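Local coordinates for protein superoxide dismutase (Leishmania major, PDB 4F2N) that probably catalyses the dismutation of superoxide to molecular oxygen and hydrogen peroxide at an iron centre, as other iron superoxide dismutases do, at residues Q104-C114 with P186-H195; P123-A131 with W218-E226. All coordinates share one frame; numbering follows the deposited sequence.

How the interactions relate
From the N terminus, helix 96-113 comes first and supplies 104-114; helix 124-134 follows directly with 123-131. The chain then runs through the antiparallel sheet, whose edge strand 185-191 returns to helix 96-113 and closes the loop of interaction 1. Helix 218-229 packs back on helix 124-134 and closes interaction 2. The segments alternate along the chain, so the two loops cross. Interaction 1 joins the alpha-hairpin domain to the C-terminal domain, its centre about 2 Å from the centre of the chain; interaction 2 lies within the C-terminal domain. Their centres lie about 18 Å apart, yet they touch: Phe-110 CE1 lies 3.7 Å from Phe-220 CE2, and Ile-187 O lies 3.4 Å from Val-221 CG1.

Interaction 1: Q104-C114 with P186-H195; sequences QHFNHSFFWKC and PIFTADVWEH. With FE2 (Fe (II) ion), chain N.
His-108 and His-195 meet rim to rim, their planes 20° apart, because the NE2 atom of each binds the same iron(II) ion. Asp-191 adds OD2, 1.9 Å from the iron, its carboxylate turned 86° from the His-108 ring. On the far side of that ring, His-108 ND1 donates in the ring plane to Gln-104 O at 2.8 Å, which fixes the imidazole's rotation. Asp-191 OD1 accepts from Trp-193 N, forming an Asx turn, and more weakly from the iron-bound water, which in turn accepts from Gln-104 NE2. Gln-104 NE2 also lies 3.3 Å from Trp-193 CZ2, meeting the indole obliquely, while Gln-104 OE1 is held by Asn-107 ND2 and Trp-156.

A first torsion of -167° swings the Phe-111 ring along the strand toward Asp-191, whose CB sits over the ring face in a CH-pi contact. Phe-111 CD1, at the ring edge, lies 3.3 Å from Thr-189 O, a buried carbonyl with no polar partner. Phe-110 presents its rim to Phe-188 N and Thr-189 CG2. With His-58 and the water the iron has five ligands; three histidines and one aspartate are the protein set typical of iron/manganese superoxide dismutases.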
loop_
_atom_site.group_PDB
_atom_site.type_symbol
_atom_site.label_atom_id
_atom_site.label_comp_id
_atom_site.label_asym_id
_atom_site.label_seq_id
_atom_site.Cartn_x
_atom_site.Cartn_y
_atom_site.Cartn_z
ATOM N N GLN B 104 1.109 -10.493 8.286
ATOM C CA GLN B 104 2.065 -9.379 8.431
ATOM C C GLN B 104 3.094 -9.621 9.533
ATOM O O GLN B 104 4.269 -9.226 9.402
ATOM C CB GLN B 104 1.352 -8.023 8.635
ATOM C CG GLN B 104 0.693 -7.498 7.353
ATOM C CD GLN B 104 1.725 -7.082 6.283
ATOM O OE1 GLN B 104 2.283 -7.937 5.572
ATOM N NE2 GLN B 104 1.966 -5.782 6.157
ATOM N N HIS B 105 2.677 -10.249 10.639
ATOM C CA HIS B 105 3.630 -10.587 11.707
ATOM C C HIS B 105 4.693 -11.527 11.182
ATOM O O HIS B 105 5.895 -11.291 11.340
ATOM C CB HIS B 105 2.925 -11.137 12.964
ATOM C CG HIS B 105 3.866 -11.618 14.046
ATOM N ND1 HIS B 105 5.027 -10.979 14.351
ATOM C CD2 HIS B 105 3.772 -12.704 14.934
ATOM C CE1 HIS B 105 5.635 -11.613 15.369
ATOM N NE2 HIS B 105 4.887 -12.680 15.714
ATOM N N PHE B 106 4.254 -12.573 10.515
ATOM C CA PHE B 106 5.175 -13.533 9.925
ATOM C C PHE B 106 6.063 -12.829 8.880
ATOM O O PHE B 106 7.299 -13.009 8.885
ATOM C CB PHE B 106 4.408 -14.703 9.277
ATOM C CG PHE B 106 5.290 -15.584 8.416
ATOM C CD1 PHE B 106 5.955 -16.672 8.976
ATOM C CD2 PHE B 106 5.489 -15.301 7.062
ATOM C CE1 PHE B 106 6.819 -17.465 8.202
ATOM C CE2 PHE B 106 6.341 -16.078 6.275
ATOM C CZ PHE B 106 7.007 -17.174 6.853
ATOM N N ASN B 107 5.448 -12.043 7.993
ATOM C CA ASN B 107 6.203 -11.449 6.875
ATOM C C ASN B 107 7.318 -10.571 7.403
ATOM O O ASN B 107 8.449 -10.655 6.909
ATOM C CB ASN B 107 5.307 -10.636 5.930
ATOM C CG ASN B 107 4.301 -11.500 5.204
ATOM O OD1 ASN B 107 4.481 -12.728 5.068
ATOM N ND2 ASN B 107 3.242 -10.873 4.726
ATOM N N HIS B 108 7.013 -9.751 8.415
ATOM C CA HIS B 108 8.045 -8.852 9.000
ATOM C C HIS B 108 9.112 -9.627 9.735
ATOM O O HIS B 108 10.301 -9.303 9.627
ATOM C CB HIS B 108 7.433 -7.773 9.921
ATOM C CG HIS B 108 6.720 -6.666 9.158
ATOM N ND1 HIS B 108 5.427 -6.779 8.742
ATOM C CD2 HIS B 108 7.183 -5.453 8.672
ATOM C CE1 HIS B 108 5.077 -5.691 8.052
ATOM N NE2 HIS B 108 6.151 -4.873 7.982
ATOM N N SER B 109 8.719 -10.641 10.508
ATOM C CA SER B 109 9.686 -11.478 11.231
ATOM C C SER B 109 10.684 -12.110 10.291
ATOM O O SER B 109 11.882 -12.173 10.571
ATOM C CB SER B 109 8.963 -12.549 12.075
ATOM O OG SER B 109 8.168 -11.898 13.054
ATOM N N PHE B 110 10.179 -12.570 9.161
ATOM C CA PHE B 110 11.008 -13.241 8.173
ATOM C C PHE B 110 11.956 -12.230 7.549
ATOM O O PHE B 110 13.158 -12.492 7.417
ATOM C CB PHE B 110 10.134 -13.925 7.092
ATOM C CG PHE B 110 10.945 -14.777 6.157
ATOM C CD1 PHE B 110 11.448 -16.010 6.581
ATOM C CD2 PHE B 110 11.214 -14.351 4.867
ATOM C CE1 PHE B 110 12.200 -16.811 5.723
ATOM C CE2 PHE B 110 11.979 -15.142 4.005
ATOM C CZ PHE B 110 12.471 -16.367 4.427
ATOM N N PHE B 111 11.417 -11.049 7.213
ATOM C CA PHE B 111 12.208 -9.924 6.706
ATOM C C PHE B 111 13.392 -9.566 7.607
ATOM O O PHE B 111 14.506 -9.371 7.095
ATOM C CB PHE B 111 11.289 -8.702 6.539
ATOM C CG PHE B 111 11.871 -7.574 5.743
ATOM C CD1 PHE B 111 12.548 -7.796 4.536
ATOM C CD2 PHE B 111 11.688 -6.262 6.173
ATOM C CE1 PHE B 111 13.053 -6.725 3.796
ATOM C CE2 PHE B 111 12.186 -5.178 5.419
ATOM C CZ PHE B 111 12.858 -5.416 4.234
ATOM N N TRP B 112 13.173 -9.454 8.917
ATOM C CA TRP B 112 14.293 -9.120 9.813
ATOM C C TRP B 112 15.373 -10.164 9.799
ATOM O O TRP B 112 16.554 -9.826 9.890
ATOM C CB TRP B 112 13.827 -8.889 11.252
ATOM C CG TRP B 112 12.713 -7.881 11.374
ATOM C CD1 TRP B 112 11.543 -8.005 12.129
ATOM C CD2 TRP B 112 12.615 -6.568 10.723
ATOM N NE1 TRP B 112 10.748 -6.887 11.991
ATOM C CE2 TRP B 112 11.336 -5.985 11.157
ATOM C CE3 TRP B 112 13.419 -5.850 9.847
ATOM C CZ2 TRP B 112 10.914 -4.733 10.731
ATOM C CZ3 TRP B 112 12.981 -4.589 9.417
ATOM C CH2 TRP B 112 11.759 -4.037 9.850
ATOM N N LYS B 113 14.989 -11.431 9.691
ATOM C CA LYS B 113 15.973 -12.533 9.609
ATOM C C LYS B 113 16.798 -12.488 8.321
ATOM O O LYS B 113 17.940 -12.993 8.299
ATOM C CB LYS B 113 15.277 -13.898 9.723
ATOM C CG LYS B 113 14.592 -14.145 11.052
ATOM C CD LYS B 113 15.571 -14.272 12.190
ATOM C CE LYS B 113 16.037 -15.708 12.355
ATOM N NZ LYS B 113 16.952 -15.752 13.535
ATOM N N CYS B 114 16.237 -11.882 7.267
ATOM C CA CYS B 114 16.927 -11.722 5.987
ATOM C C CYS B 114 17.950 -10.594 5.965
ATOM O O CYS B 114 18.620 -10.423 4.949
ATOM C CB CYS B 114 15.930 -11.419 4.882
ATOM S SG CYS B 114 14.927 -12.864 4.568
ATOM N N PRO B 186 9.392 -19.834 1.311
ATOM C CA PRO B 186 10.188 -18.609 1.213
ATOM C C PRO B 186 11.597 -18.825 1.729
ATOM O O PRO B 186 11.785 -19.537 2.725
ATOM C CB PRO B 186 9.414 -17.611 2.122
ATOM C CG PRO B 186 7.998 -18.134 2.100
ATOM C CD PRO B 186 8.182 -19.637 2.148
ATOM N N ILE B 187 12.580 -18.215 1.055
ATOM C CA ILE B 187 13.953 -18.185 1.540
ATOM C C ILE B 187 14.485 -16.763 1.644
ATOM O O ILE B 187 15.492 -16.534 2.310
ATOM C CB ILE B 187 14.927 -19.122 0.743
ATOM C CG1 ILE B 187 15.243 -18.545 -0.643
ATOM C CG2 ILE B 187 14.358 -20.543 0.649
ATOM C CD1 ILE B 187 16.244 -19.363 -1.452
ATOM N N PHE B 188 13.792 -15.809 1.005
ATOM C CA PHE B 188 14.155 -14.382 1.061
ATOM C C PHE B 188 12.937 -13.528 0.726
ATOM O O PHE B 188 12.082 -13.949 -0.082
ATOM C CB PHE B 188 15.278 -14.065 0.080
ATOM C CG PHE B 188 15.654 -12.596 0.081
ATOM C CD1 PHE B 188 16.200 -12.019 1.235
ATOM C CD2 PHE B 188 15.382 -11.774 -1.020
ATOM C CE1 PHE B 188 16.506 -10.665 1.287
ATOM C CE2 PHE B 188 15.717 -10.414 -0.987
ATOM C CZ PHE B 188 16.271 -9.862 0.176
ATOM N N THR B 189 12.810 -12.381 1.376
ATOM C CA THR B 189 11.743 -11.422 1.037
ATOM C C THR B 189 12.222 -9.977 1.084
ATOM O O THR B 189 13.158 -9.652 1.829
ATOM C CB THR B 189 10.480 -11.593 1.938
ATOM O OG1 THR B 189 9.363 -10.951 1.308
ATOM C CG2 THR B 189 10.653 -10.940 3.311
ATOM N N ALA B 190 11.571 -9.111 0.304
ATOM C CA ALA B 190 11.745 -7.654 0.434
ATOM C C ALA B 190 10.363 -7.074 0.629
ATOM O O ALA B 190 9.433 -7.347 -0.155
ATOM C CB ALA B 190 12.389 -7.067 -0.819
ATOM N N ASP B 191 10.206 -6.303 1.694
ATOM C CA ASP B 191 8.947 -5.577 1.940
ATOM C C ASP B 191 8.878 -4.413 0.946
ATOM O O ASP B 191 9.823 -3.607 0.884
ATOM C CB ASP B 191 9.012 -5.010 3.376
ATOM C CG ASP B 191 7.697 -4.430 3.862
ATOM O OD1 ASP B 191 6.702 -4.411 3.094
ATOM O OD2 ASP B 191 7.640 -4.016 5.063
ATOM N N VAL B 192 7.815 -4.331 0.143
ATOM C CA VAL B 192 7.647 -3.155 -0.711
ATOM C C VAL B 192 6.359 -2.382 -0.401
ATOM O O VAL B 192 5.880 -1.586 -1.214
ATOM C CB VAL B 192 7.799 -3.446 -2.219
ATOM C CG1 VAL B 192 9.211 -3.917 -2.545
ATOM C CG2 VAL B 192 6.820 -4.531 -2.623
ATOM N N TRP B 193 5.801 -2.573 0.801
ATOM C CA TRP B 193 4.927 -1.522 1.352
ATOM C C TRP B 193 5.714 -0.256 1.365
ATOM O O TRP B 193 6.931 -0.285 1.671
ATOM C CB TRP B 193 4.520 -1.866 2.781
ATOM C CG TRP B 193 3.409 -2.908 2.877
ATOM C CD1 TRP B 193 3.441 -4.232 2.463
ATOM C CD2 TRP B 193 2.141 -2.734 3.558
ATOM N NE1 TRP B 193 2.253 -4.883 2.779
ATOM C CE2 TRP B 193 1.423 -4.021 3.447
ATOM C CE3 TRP B 193 1.513 -1.651 4.209
ATOM C CZ2 TRP B 193 0.138 -4.195 3.970
ATOM C CZ3 TRP B 193 0.214 -1.844 4.737
ATOM C CH2 TRP B 193 -0.449 -3.090 4.625
ATOM N N GLU B 194 5.058 0.880 1.099
ATOM C CA GLU B 194 5.785 2.147 0.985
ATOM C C GLU B 194 6.459 2.529 2.289
ATOM O O GLU B 194 7.529 3.159 2.280
ATOM C CB GLU B 194 4.876 3.288 0.496
ATOM C CG GLU B 194 4.437 3.105 -0.951
ATOM C CD GLU B 194 3.519 4.222 -1.453
ATOM O OE1 GLU B 194 2.470 4.497 -0.800
ATOM O OE2 GLU B 194 3.837 4.786 -2.542
ATOM N N HIS B 195 5.860 2.142 3.413
ATOM C CA HIS B 195 6.497 2.403 4.711
ATOM C C HIS B 195 7.836 1.721 4.879
ATOM O O HIS B 195 8.612 2.145 5.751
ATOM C CB HIS B 195 5.558 2.060 5.903
ATOM C CG HIS B 195 5.357 0.583 6.129
ATOM N ND1 HIS B 195 4.124 -0.010 6.066
ATOM C CD2 HIS B 195 6.277 -0.446 6.447
ATOM C CE1 HIS B 195 4.247 -1.345 6.323
ATOM N NE2 HIS B 195 5.567 -1.614 6.542
HETATM FE FE FE2 N . 6.454 -3.493 6.494
HETATM O O HOH W 1 4.714 -4.354 5.341
#

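Interaction 2: P123-A131 with W218-E226; sequences PKTLENAIA and WEFVCHMYE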
loop_
_atom_site.group_PDB
_atom_site.type_symbol
_atom_site.label_atom_id
_atom_site.label_comp_id
_atom_site.label_asym_id
_atom_site.label_seq_id
_atom_site.Cartn_x
_atom_site.Cartn_y
_atom_site.Cartn_z
ATOM N N PRO B 123 27.009 -17.677 0.632
ATOM C CA PRO B 123 27.772 -18.916 0.558
ATOM C C PRO B 123 27.691 -19.521 -0.830
ATOM O O PRO B 123 26.696 -19.334 -1.551
ATOM C CB PRO B 123 27.071 -19.829 1.562
ATOM C CG PRO B 123 26.347 -18.900 2.489
ATOM C CD PRO B 123 25.920 -17.753 1.623
ATOM N N LYS B 124 28.731 -20.267 -1.183
ATOM C CA LYS B 124 28.833 -20.921 -2.477
ATOM C C LYS B 124 27.614 -21.805 -2.828
ATOM O O LYS B 124 27.138 -21.797 -3.974
ATOM C CB LYS B 124 30.170 -21.700 -2.541
ATOM C CG LYS B 124 30.475 -22.387 -3.868
ATOM C CD LYS B 124 30.469 -21.430 -5.049
ATOM C CE LYS B 124 31.561 -20.382 -4.917
ATOM N NZ LYS B 124 31.579 -19.516 -6.125
ATOM N N THR B 125 27.078 -22.532 -1.851
ATOM C CA THR B 125 25.917 -23.408 -2.114
ATOM C C THR B 125 24.758 -22.604 -2.718
ATOM O O THR B 125 24.142 -23.002 -3.721
ATOM C CB THR B 125 25.441 -24.126 -0.830
ATOM O OG1 THR B 125 26.466 -25.018 -0.398
ATOM C CG2 THR B 125 24.168 -24.955 -1.101
ATOM N N LEU B 126 24.496 -21.456 -2.105
ATOM C CA LEU B 126 23.388 -20.587 -2.534
ATOM C C LEU B 126 23.684 -19.942 -3.877
ATOM O O LEU B 126 22.813 -19.917 -4.748
ATOM C CB LEU B 126 23.083 -19.527 -1.474
ATOM C CG LEU B 126 21.868 -18.629 -1.798
ATOM C CD1 LEU B 126 20.596 -19.433 -2.057
ATOM C CD2 LEU B 126 21.669 -17.618 -0.674
ATOM N N GLU B 127 24.908 -19.435 -4.046
ATOM C CA GLU B 127 25.332 -18.850 -5.314
ATOM C C GLU B 127 25.092 -19.807 -6.497
ATOM O O GLU B 127 24.498 -19.411 -7.504
ATOM C CB GLU B 127 26.809 -18.459 -5.260
ATOM C CG GLU B 127 27.252 -17.650 -6.463
ATOM C CD GLU B 127 28.674 -17.143 -6.312
ATOM O OE1 GLU B 127 29.413 -17.661 -5.440
ATOM O OE2 GLU B 127 29.052 -16.225 -7.069
ATOM N N ASN B 128 25.557 -21.055 -6.357
ATOM C CA ASN B 128 25.354 -22.088 -7.370
ATOM C C ASN B 128 23.867 -22.317 -7.677
ATOM O O ASN B 128 23.484 -22.432 -8.842
ATOM C CB ASN B 128 26.009 -23.420 -6.940
ATOM C CG ASN B 128 27.528 -23.350 -6.904
ATOM O OD1 ASN B 128 28.146 -22.506 -7.556
ATOM N ND2 ASN B 128 28.140 -24.255 -6.149
ATOM N N ALA B 129 23.043 -22.374 -6.626
ATOM C CA ALA B 129 21.605 -22.653 -6.791
ATOM C C ALA B 129 20.901 -21.515 -7.523
ATOM O O ALA B 129 20.060 -21.752 -8.395
ATOM C CB ALA B 129 20.952 -22.878 -5.444
ATOM N N ILE B 130 21.239 -20.284 -7.150
ATOM C CA ILE B 130 20.671 -19.092 -7.807
ATOM C C ILE B 130 21.132 -19.035 -9.276
ATOM O O ILE B 130 20.315 -18.808 -10.181
ATOM C CB ILE B 130 20.999 -17.787 -7.035
ATOM C CG1 ILE B 130 20.243 -17.792 -5.702
ATOM C CG2 ILE B 130 20.649 -16.542 -7.850
ATOM C CD1 ILE B 130 20.526 -16.640 -4.774
ATOM N N ALA B 131 22.416 -19.283 -9.525
ATOM C CA ALA B 131 22.902 -19.264 -10.922
ATOM C C ALA B 131 22.283 -20.391 -11.747
ATOM O O ALA B 131 21.979 -20.214 -12.923
ATOM C CB ALA B 131 24.427 -19.320 -10.986
ATOM N N TRP B 218 22.893 -13.288 3.700
ATOM C CA TRP B 218 22.843 -14.418 2.767
ATOM C C TRP B 218 23.071 -15.757 3.446
ATOM O O TRP B 218 22.701 -16.808 2.911
ATOM C CB TRP B 218 23.822 -14.227 1.607
ATOM C CG TRP B 218 23.440 -13.158 0.616
ATOM C CD1 TRP B 218 24.132 -11.975 0.321
ATOM C CD2 TRP B 218 22.275 -13.158 -0.278
ATOM N NE1 TRP B 218 23.488 -11.272 -0.671
ATOM C CE2 TRP B 218 22.360 -11.928 -1.065
ATOM C CE3 TRP B 218 21.215 -14.034 -0.502
ATOM C CZ2 TRP B 218 21.413 -11.604 -2.026
ATOM C CZ3 TRP B 218 20.251 -13.693 -1.476
ATOM C CH2 TRP B 218 20.350 -12.500 -2.212
ATOM N N GLU B 219 23.667 -15.732 4.634
ATOM C CA GLU B 219 23.810 -16.969 5.432
ATOM C C GLU B 219 22.446 -17.506 5.900
ATOM O O GLU B 219 22.199 -18.720 5.876
ATOM C CB GLU B 219 24.786 -16.751 6.594
ATOM C CG GLU B 219 26.190 -16.438 6.089
ATOM C CD GLU B 219 27.185 -16.136 7.196
ATOM O OE1 GLU B 219 26.915 -16.487 8.363
ATOM O OE2 GLU B 219 28.254 -15.551 6.902
ATOM N N PHE B 220 21.555 -16.603 6.316
ATOM C CA PHE B 220 20.209 -17.019 6.679
ATOM C C PHE B 220 19.480 -17.520 5.438
ATOM O O PHE B 220 18.798 -18.535 5.492
ATOM C CB PHE B 220 19.402 -15.880 7.325
ATOM C CG PHE B 220 17.962 -16.217 7.516
ATOM C CD1 PHE B 220 17.561 -17.050 8.575
ATOM C CD2 PHE B 220 16.996 -15.730 6.631
ATOM C CE1 PHE B 220 16.223 -17.371 8.747
ATOM C CE2 PHE B 220 15.654 -16.050 6.805
ATOM C CZ PHE B 220 15.276 -16.864 7.871
ATOM N N VAL B 221 19.597 -16.793 4.327
ATOM C CA VAL B 221 18.926 -17.207 3.087
ATOM C C VAL B 221 19.431 -18.619 2.704
ATOM O O VAL B 221 18.642 -19.491 2.337
ATOM C CB VAL B 221 19.158 -16.215 1.921
ATOM C CG1 VAL B 221 18.466 -16.709 0.655
ATOM C CG2 VAL B 221 18.654 -14.813 2.296
ATOM N N CYS B 222 20.741 -18.836 2.796
ATOM C CA CYS B 222 21.292 -20.157 2.447
ATOM C C CYS B 222 20.811 -21.270 3.398
ATOM O O CYS B 222 20.499 -22.384 2.955
ATOM C CB CYS B 222 22.820 -20.092 2.385
ATOM S SG CYS B 222 23.562 -21.619 1.762
ATOM N N HIS B 223 20.761 -20.973 4.700
ATOM C CA HIS B 223 20.180 -21.887 5.689
ATOM C C HIS B 223 18.757 -22.255 5.311
ATOM O O HIS B 223 18.378 -23.430 5.340
ATOM C CB HIS B 223 20.210 -21.269 7.095
ATOM C CG HIS B 223 19.589 -22.155 8.171
ATOM N ND1 HIS B 223 20.259 -23.183 8.744
ATOM C CD2 HIS B 223 18.312 -22.148 8.749
ATOM C CE1 HIS B 223 19.458 -23.791 9.651
ATOM N NE2 HIS B 223 18.271 -23.156 9.650
ATOM N N MET B 224 17.955 -21.249 4.946
ATOM C CA MET B 224 16.583 -21.496 4.491
ATOM C C MET B 224 16.547 -22.358 3.219
ATOM O O MET B 224 15.728 -23.271 3.077
ATOM C CB MET B 224 15.862 -20.156 4.245
ATOM C CG MET B 224 15.577 -19.353 5.528
ATOM S SD MET B 224 14.647 -20.276 6.781
ATOM C CE MET B 224 13.249 -20.903 5.864
ATOM N N TYR B 225 17.419 -22.047 2.279
ATOM C CA TYR B 225 17.478 -22.815 1.034
ATOM C C TYR B 225 17.751 -24.309 1.296
ATOM O O TYR B 225 17.046 -25.185 0.783
ATOM C CB TYR B 225 18.539 -22.223 0.084
ATOM C CG TYR B 225 18.775 -23.111 -1.114
ATOM C CD1 TYR B 225 17.866 -23.137 -2.168
ATOM C CD2 TYR B 225 19.864 -23.997 -1.157
ATOM C CE1 TYR B 225 18.066 -23.958 -3.270
ATOM C CE2 TYR B 225 20.060 -24.843 -2.243
ATOM C CZ TYR B 225 19.146 -24.824 -3.283
ATOM O OH TYR B 225 19.313 -25.654 -4.367
ATOM N N GLU B 226 18.752 -24.597 2.115
ATOM C CA GLU B 226 19.109 -26.000 2.411
ATOM C C GLU B 226 17.950 -26.771 3.040
ATOM O O GLU B 226 17.621 -27.885 2.598
ATOM C CB GLU B 226 20.381 -26.069 3.260
ATOM C CG GLU B 226 21.614 -25.713 2.437
ATOM C CD GLU B 226 22.858 -25.380 3.261
ATOM O OE1 GLU B 226 22.800 -25.344 4.503
ATOM O OE2 GLU B 226 23.918 -25.129 2.664
#
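Helices 124-131 and 218-226 cross at 69°; their axes come within 9.3 Å, and the nearest CA atoms, of Leu-126 and Cys-222, are 5.4 Å apart. Leu-126 is the knob, set in a hole formed by Trp-218, Val-221, Cys-222 and Tyr-225. A first torsion of -176° carries Leu-126 toward the partner helix, where Leu-126 CD2 lies 3.6 Å from both Val-221 CG1 and Trp-218 CE3, and Leu-126 CD1 is 4.1 Å from Tyr-225 CB. This single knob-into-hole contact joins the first helix of the C-terminal domain to the chain's last helix; behind it Val-221 rests on Ile-187 and Phe-188 of strand 185-191.

At the start of helix 124-131, Pro-123 occupies the N-cap position and lays its ring against the partner helix, Pro-123 CG 3.7 Å from Cys-222 CB and Pro-123 CD 3.6 Å from Trp-218 O. One turn beyond Leu-126, the methyl of Ala-129 meets the phenol end of Tyr-225, Ala-129 CB 3.4 Å from Tyr-225 OH. Tyr-225 and Ala-129 both touch Leu-168 of strand 168-174. Toward solvent, Thr-125 and Glu-226 cross at about a right angle, with Thr-125 CG2 3.8 Å from Glu-226 OE2.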